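Local coordinates for UPF0749 protein MT1873 (Mycobacterium tuberculosis, PDB 3GMG) that is of unknown function but belongs to the UPF0749 (DUF881) family and is probably membrane-associated, this chain being its C-terminal part, at residues Q70-H75 and S105-G110. Sequence-based numbering, arbitrary orientation.
Sequences QINDAH and SILAIG
One face of the H75 ring carries A74 CB, 4.0 Å above the ring plane and over its centre; the side-chain amides of Q70 and N72 meet edge to edge. Q70, with CG anti to the backbone N (chi1 -179°) and extended beyond it, brings NE2 2.9 Å from N72 OD1; the bond is straight, in the Q70 amide plane and on a lone pair of OD1. S77 OG also bonds OD1, and A148 N bonds Q70 OE1, so both amides are fixed in rotation. The other branch of the N72 amide, ND2, lies 3.9 Å from L107 CD1, a methyl that also borders Q70 NE2, and donates to a water shared with S105 OG. Behind these side chains the backbones pair: Q70 and L107 exchange two hydrogen bonds in the carbonyl planes, and N72 and S105 two more. N72 N meets S105 O at 2.7 Å, nearly along the C=O axis, whereas S105 N approaches N72 O from above its carbonyl plane. I71 and I106 form the non-hydrogen-bonded pair between them, their CG1 atoms 4.2 Å apart on the opposite face, beneath helix 51-63. D73 OD1 accepts from H75 N in an Asx turn. The arrangement is a regular antiparallel ladder, joining strands 68-72 and 104-109 within a five-stranded sheet backed by helix 51-63.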
ATOM      1  N   GLN A  70       2.163 -10.769  10.284  1.00 11.08           N
ATOM      2  CA  GLN A  70       3.456 -11.383  10.017  1.00 11.40           C
ATOM      3  C   GLN A  70       3.235 -12.714   9.330  1.00 11.59           C
ATOM      4  O   GLN A  70       2.371 -13.480   9.717  1.00 10.99           O
ATOM      5  CB  GLN A  70       4.179 -11.601  11.341  1.00 11.98           C
ATOM      6  CG  GLN A  70       5.556 -12.205  11.247  1.00 13.33           C
ATOM      7  CD  GLN A  70       6.275 -12.169  12.567  1.00 13.76           C
ATOM      8  OE1 GLN A  70       6.302 -11.147  13.269  1.00 13.49           O
ATOM      9  NE2 GLN A  70       6.915 -13.277  12.902  1.00 17.40           N
ATOM     10  N   ILE A  71       4.024 -12.998   8.293  1.00 11.40           N
ATOM     11  CA  ILE A  71       3.960 -14.294   7.602  1.00 11.91           C
ATOM     12  C   ILE A  71       5.242 -15.060   7.900  1.00 12.67           C
ATOM     13  O   ILE A  71       6.319 -14.538   7.660  1.00 12.16           O
ATOM     14  CB  ILE A  71       3.791 -14.106   6.094  1.00 12.55           C
ATOM     15  CG1 ILE A  71       2.498 -13.333   5.814  1.00 15.19           C
ATOM     16  CG2 ILE A  71       3.765 -15.464   5.377  1.00 13.02           C
ATOM     17  CD1 ILE A  71       2.329 -12.900   4.379  1.00 17.58           C
ATOM     18  N   ASN A  72       5.107 -16.269   8.438  1.00 12.98           N
ATOM     19  CA  ASN A  72       6.240 -17.134   8.790  1.00 14.06           C
ATOM     20  C   ASN A  72       6.226 -18.397   7.946  1.00 14.11           C
ATOM     21  O   ASN A  72       5.168 -18.894   7.546  1.00 13.51           O
ATOM     22  CB  ASN A  72       6.140 -17.598  10.240  1.00 14.97           C
ATOM     23  CG  ASN A  72       6.333 -16.481  11.274  1.00 16.64           C
ATOM     24  OD1 ASN A  72       6.920 -15.465  10.994  1.00 17.65           O
ATOM     25  ND2 ASN A  72       5.891 -16.729  12.510  1.00 20.44           N
ATOM     26  N   ASP A  73       7.410 -18.963   7.732  1.00 14.33           N
ATOM     27  CA  ASP A  73       7.515 -20.402   7.438  1.00 15.03           C
ATOM     28  C   ASP A  73       8.408 -21.010   8.508  1.00 15.54           C
ATOM     29  O   ASP A  73       8.619 -20.387   9.546  1.00 15.20           O
ATOM     30  CB  ASP A  73       7.928 -20.702   5.990  1.00 15.28           C
ATOM     31  CG  ASP A  73       9.403 -20.467   5.697  1.00 16.51           C
ATOM     32  OD1 ASP A  73      10.161 -19.907   6.525  1.00 15.66           O
ATOM     33  OD2 ASP A  73       9.818 -20.859   4.578  1.00 19.49           O
ATOM     34  N   ALA A  74       8.923 -22.217   8.285  1.00 16.19           N
ATOM     35  CA  ALA A  74       9.710 -22.881   9.317  1.00 17.40           C
ATOM     36  C   ALA A  74      10.967 -22.105   9.692  1.00 18.52           C
ATOM     37  O   ALA A  74      11.488 -22.290  10.802  1.00 20.56           O
ATOM     38  CB  ALA A  74      10.084 -24.302   8.868  1.00 18.28           C
ATOM     39  N   HIS A  75      11.475 -21.269   8.792  1.00 18.96           N
ATOM     40  CA  HIS A  75      12.773 -20.641   8.989  1.00 20.72           C
ATOM     41  C   HIS A  75      12.789 -19.130   8.921  1.00 19.74           C
ATOM     42  O   HIS A  75      13.718 -18.521   9.434  1.00 20.30           O
ATOM     43  CB  HIS A  75      13.750 -21.145   7.923  1.00 21.68           C
ATOM     44  CG  HIS A  75      13.829 -22.637   7.829  1.00 25.79           C
ATOM     45  ND1 HIS A  75      14.317 -23.423   8.851  1.00 31.27           N
ATOM     46  CD2 HIS A  75      13.465 -23.486   6.840  1.00 29.00           C
ATOM     47  CE1 HIS A  75      14.257 -24.695   8.490  1.00 30.64           C
ATOM     48  NE2 HIS A  75      13.747 -24.759   7.273  1.00 31.11           N
ATOM     49  N   SER A 105       2.631 -19.958   8.491  1.00 12.49           N
ATOM     50  CA  SER A 105       1.924 -19.469   9.692  1.00 13.88           C
ATOM     51  C   SER A 105       1.741 -17.979   9.520  1.00 13.77           C
ATOM     52  O   SER A 105       2.701 -17.266   9.236  1.00 16.14           O
ATOM     53  CB  SER A 105       2.757 -19.762  10.952  1.00 14.78           C
ATOM     54  OG  SER A 105       1.992 -19.605  12.145  1.00 20.06           O
ATOM     55  N   ILE A 106       0.510 -17.503   9.660  1.00 11.81           N
ATOM     56  CA  ILE A 106       0.238 -16.074   9.558  1.00 11.25           C
ATOM     57  C   ILE A 106      -0.280 -15.605  10.898  1.00 10.46           C
ATOM     58  O   ILE A 106      -1.239 -16.166  11.412  1.00 11.99           O
ATOM     59  CB  ILE A 106      -0.764 -15.731   8.439  1.00 11.29           C
ATOM     60  CG1 ILE A 106      -0.263 -16.272   7.086  1.00 12.46           C
ATOM     61  CG2 ILE A 106      -0.996 -14.223   8.379  1.00 13.08           C
ATOM     62  CD1 ILE A 106      -0.823 -17.639   6.717  1.00 16.26           C
ATOM     63  N   LEU A 107       0.366 -14.592  11.452  1.00 10.17           N
ATOM     64  CA  LEU A 107      -0.022 -13.995  12.739  1.00 10.22           C
ATOM     65  C   LEU A 107      -0.661 -12.659  12.450  1.00 10.54           C
ATOM     66  O   LEU A 107      -0.149 -11.884  11.660  1.00 11.01           O
ATOM     67  CB  LEU A 107       1.196 -13.781  13.623  1.00 10.92           C
ATOM     68  CG  LEU A 107       2.082 -14.999  13.875  1.00 13.14           C
ATOM     69  CD1 LEU A 107       3.363 -14.586  14.563  1.00 15.33           C
ATOM     70  CD2 LEU A 107       1.341 -15.982  14.772  1.00 15.92           C
ATOM     71  N   ALA A 108      -1.799 -12.391  13.061  1.00  9.88           N
ATOM     72  CA  ALA A 108      -2.489 -11.107  12.873  1.00  9.85           C
ATOM     73  C   ALA A 108      -3.066 -10.636  14.196  1.00 10.30           C
ATOM     74  O   ALA A 108      -3.669 -11.417  14.926  1.00 11.27           O
ATOM     75  CB  ALA A 108      -3.574 -11.222  11.872  1.00 11.03           C
ATOM     76  N   ILE A 109      -2.870  -9.362  14.482  1.00  9.86           N
ATOM     77  CA  ILE A 109      -3.384  -8.720  15.690  1.00 10.72           C
ATOM     78  C   ILE A 109      -4.636  -7.948  15.337  1.00 10.84           C
ATOM     79  O   ILE A 109      -4.629  -7.145  14.399  1.00 11.65           O
ATOM     80  CB  ILE A 109      -2.337  -7.814  16.331  1.00 10.53           C
ATOM     81  CG1 ILE A 109      -1.182  -8.645  16.924  1.00 11.82           C
ATOM     82  CG2 ILE A 109      -2.960  -6.948  17.450  1.00 12.12           C
ATOM     83  CD1 ILE A 109       0.056  -7.853  17.286  1.00 13.48           C
ATOM     84  N   GLY A 110      -5.708  -8.213  16.062  1.00 11.25           N
ATOM     85  CA  GLY A 110      -7.025  -7.598  15.811  1.00 11.98           C
ATOM     86  C   GLY A 110      -8.081  -8.290  16.643  1.00 12.97           C
ATOM     87  O   GLY A 110      -7.745  -9.100  17.504  1.00 11.92           O
TER
HETATM   88  O   HOH W   1       4.159 -18.831  13.839  1.00 25.89           O